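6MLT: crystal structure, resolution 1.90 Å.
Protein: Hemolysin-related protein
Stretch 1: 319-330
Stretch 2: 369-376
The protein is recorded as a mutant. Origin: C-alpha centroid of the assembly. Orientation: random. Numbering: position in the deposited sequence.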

# COMPACT_ATOMS: atom_id res chain seq x y z
N ALA A 319 -5.60 -5.09 29.36
CA ALA A 319 -6.51 -6.00 30.03
C ALA A 319 -6.17 -6.05 31.52
O ALA A 319 -4.99 -6.06 31.89
CB ALA A 319 -6.42 -7.40 29.43
N ILE A 320 -7.20 -6.09 32.36
CA ILE A 320 -7.02 -6.11 33.81
C ILE A 320 -8.01 -7.10 34.40
O ILE A 320 -9.21 -7.04 34.12
CB ILE A 320 -7.24 -4.72 34.43
CG1 ILE A 320 -6.27 -3.71 33.81
CG2 ILE A 320 -7.06 -4.80 35.95
CD1 ILE A 320 -6.48 -2.28 34.32
N ARG A 321 -7.51 -8.00 35.25
CA ARG A 321 -8.38 -8.84 36.06
C ARG A 321 -8.34 -8.34 37.49
O ARG A 321 -7.26 -8.09 38.05
CB ARG A 321 -7.98 -10.32 35.98
CG ARG A 321 -8.70 -11.08 34.86
CD ARG A 321 -8.53 -12.60 34.96
NE ARG A 321 -7.24 -13.07 34.43
CZ ARG A 321 -6.16 -13.32 35.15
NH1 ARG A 321 -6.16 -13.16 36.46
NH2 ARG A 321 -5.05 -13.74 34.55
N SER A 322 -9.52 -8.15 38.08
CA SER A 322 -9.60 -7.56 39.40
C SER A 322 -10.90 -7.99 40.05
O SER A 322 -11.89 -8.26 39.38
CB SER A 322 -9.53 -6.03 39.32
OG SER A 322 -10.65 -5.50 38.63
N GLY A 323 -10.87 -8.05 41.38
CA GLY A 323 -12.06 -8.26 42.18
C GLY A 323 -12.06 -7.29 43.33
O GLY A 323 -12.28 -6.09 43.14
N ALA A 324 -11.78 -7.78 44.54
CA ALA A 324 -11.55 -6.89 45.66
C ALA A 324 -10.28 -6.07 45.46
O ALA A 324 -10.19 -4.93 45.93
CB ALA A 324 -11.45 -7.70 46.96
N VAL A 325 -9.29 -6.63 44.76
CA VAL A 325 -8.01 -5.98 44.53
C VAL A 325 -7.63 -6.18 43.07
O VAL A 325 -8.38 -6.78 42.29
CB VAL A 325 -6.91 -6.51 45.48
CG1 VAL A 325 -7.30 -6.25 46.93
CG2 VAL A 325 -6.64 -8.00 45.24
N VAL A 326 -6.49 -5.62 42.68
CA VAL A 326 -6.01 -5.71 41.31
C VAL A 326 -5.15 -6.97 41.20
O VAL A 326 -4.09 -7.06 41.81
CB VAL A 326 -5.22 -4.46 40.90
CG1 VAL A 326 -4.69 -4.60 39.49
CG2 VAL A 326 -6.09 -3.22 41.00
N ASP A 327 -5.62 -7.94 40.42
CA ASP A 327 -5.03 -9.27 40.40
C ASP A 327 -4.03 -9.49 39.28
O ASP A 327 -3.00 -10.13 39.50
CB ASP A 327 -6.14 -10.32 40.31
CG ASP A 327 -7.05 -10.27 41.51
OD1 ASP A 327 -6.54 -10.37 42.65
OD2 ASP A 327 -8.27 -10.07 41.32
N ALA A 328 -4.29 -8.96 38.09
CA ALA A 328 -3.37 -9.19 36.98
C ALA A 328 -3.58 -8.12 35.92
O ALA A 328 -4.68 -7.57 35.77
CB ALA A 328 -3.56 -10.58 36.37
N ILE A 329 -2.51 -7.83 35.19
CA ILE A 329 -2.51 -6.82 34.14
C ILE A 329 -1.76 -7.40 32.94
O ILE A 329 -0.71 -8.01 33.10
CB ILE A 329 -1.86 -5.51 34.60
CG1 ILE A 329 -2.63 -4.92 35.78
CG2 ILE A 329 -1.80 -4.50 33.45
CD1 ILE A 329 -1.91 -3.76 36.45
N GLY A 330 -2.31 -7.19 31.75
CA GLY A 330 -1.64 -7.67 30.55
C GLY A 330 -2.10 -6.89 29.34
O GLY A 330 -3.04 -6.09 29.40
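Stretch 2 369-376: GVLEMSFT

When two strands cross at a steep angle rather than pair edge to edge, they meet mainly through their side chains, and the contact between residues 319-330 and 369-376 of this hemolysin-related protein is a compact example. At its centre lies M373, whose CA-to-CB bond points toward the first stretch and whose m, t, m rotamer places the terminal methyl among three aliphatic side chains. M373 CE lies 3.9 Å from I329 CD1, 4.1 Å from I320 CD1 and 4.2 Å from V326 CG1. The unbranched thioether thus carries a single methyl group into contact with all three partners.

The three partners come from both arms of a β-hairpin. I320 belongs to strand 319-322, V326 and I329 to strand 326-330, and the arms are held together by backbone hydrogen bonds such as A319 N to G330 O (2.7 Å) and R321 N to A328 O (2.9 Å). I320, V326 and I329 all direct their CA-to-CB bonds toward stretch 2 and so form the hairpin's apolar surface. Across it runs stretch 2, extended from E372 to T376 after a local break at L371, where psi is -37°. Its N-to-C direction lies at 74° to that of strand 326-330, with a closest axial approach of 6.8 Å. At this angle the strands diverge from each other; a single weak backbone hydrogen bond links the two stretches, and side chains carry most of the contact.

Two residues beyond M373, F375 again points toward the hairpin, and its CE1 approaches I320 CD1 at 3.9 Å. The intervening S374 makes no contact, as expected from the alternation of an extended chain. In the other direction, V326 CG2 packs against V370 CG1 at 3.9 Å and lies 4.1 Å from E372 CA. L371 directs its CA-to-CB bond away, yet its side chain still meets the hairpin, with CD2 3.8 Å from V325 CG1.

Near V325 and L371, whose CA atoms are 4.3 Å apart, the backbones come close enough for polar contact. V326 N donates to V370 O in a weak hydrogen bond, long at 3.3 Å but nearly straight, with an angle of 162° at the hydrogen. Beside it, V325 CA lies 3.4 Å from L371 O, and the angle of 163° at the hydrogen marks a CA-H...O contact. The polar edge is therefore narrow: one weak bond and its carbon-donor neighbour beside a predominantly apolar contact that buries 348 Å² over both sides.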

# COMPACT_ATOMS: atom_id res chain seq x y z
N GLY A 369 -0.16 -4.77 48.59
CA GLY A 369 -0.19 -4.69 47.14
C GLY A 369 -1.08 -3.57 46.65
O GLY A 369 -1.48 -2.69 47.41
N VAL A 370 -1.38 -3.61 45.36
CA VAL A 370 -2.26 -2.63 44.74
C VAL A 370 -3.71 -3.07 44.95
O VAL A 370 -4.12 -4.14 44.50
CB VAL A 370 -1.94 -2.46 43.25
CG1 VAL A 370 -2.93 -1.51 42.59
CG2 VAL A 370 -0.52 -1.94 43.08
N LEU A 371 -4.48 -2.23 45.63
CA LEU A 371 -5.86 -2.52 46.00
C LEU A 371 -6.84 -1.97 44.97
O LEU A 371 -7.86 -2.62 44.68
CB LEU A 371 -6.18 -1.93 47.38
CG LEU A 371 -5.16 -2.27 48.47
CD1 LEU A 371 -5.50 -1.53 49.75
CD2 LEU A 371 -5.10 -3.77 48.72
N GLU A 372 -6.55 -0.81 44.40
CA GLU A 372 -7.47 -0.19 43.46
C GLU A 372 -6.70 0.74 42.53
O GLU A 372 -5.71 1.36 42.93
CB GLU A 372 -8.58 0.59 44.17
CG GLU A 372 -9.67 1.11 43.23
CD GLU A 372 -10.50 2.21 43.83
OE1 GLU A 372 -11.38 1.91 44.66
OE2 GLU A 372 -10.26 3.38 43.46
N MET A 373 -7.17 0.83 41.29
CA MET A 373 -6.76 1.87 40.37
C MET A 373 -8.01 2.50 39.79
O MET A 373 -8.96 1.79 39.42
CB MET A 373 -5.86 1.32 39.26
CG MET A 373 -4.55 0.75 39.77
SD MET A 373 -3.42 0.35 38.42
CE MET A 373 -4.33 -0.93 37.56
N SER A 374 -8.04 3.82 39.73
CA SER A 374 -9.15 4.57 39.16
C SER A 374 -8.62 5.42 38.02
O SER A 374 -7.83 6.34 38.24
CB SER A 374 -9.84 5.41 40.22
OG SER A 374 -10.97 6.06 39.68
N PHE A 375 -9.05 5.11 36.80
CA PHE A 375 -8.63 5.83 35.60
C PHE A 375 -9.62 6.96 35.32
O PHE A 375 -10.82 6.72 35.18
CB PHE A 375 -8.56 4.90 34.39
CG PHE A 375 -7.61 3.76 34.54
CD1 PHE A 375 -8.02 2.55 35.10
CD2 PHE A 375 -6.30 3.87 34.10
CE1 PHE A 375 -7.13 1.48 35.23
CE2 PHE A 375 -5.41 2.80 34.22
CZ PHE A 375 -5.83 1.62 34.78
N THR A 376 -9.11 8.19 35.21
CA THR A 376 -9.90 9.32 34.73
C THR A 376 -9.66 9.45 33.23
O THR A 376 -8.52 9.56 32.78
CB THR A 376 -9.52 10.61 35.46
OG1 THR A 376 -9.80 10.48 36.85
CG2 THR A 376 -10.32 11.80 34.91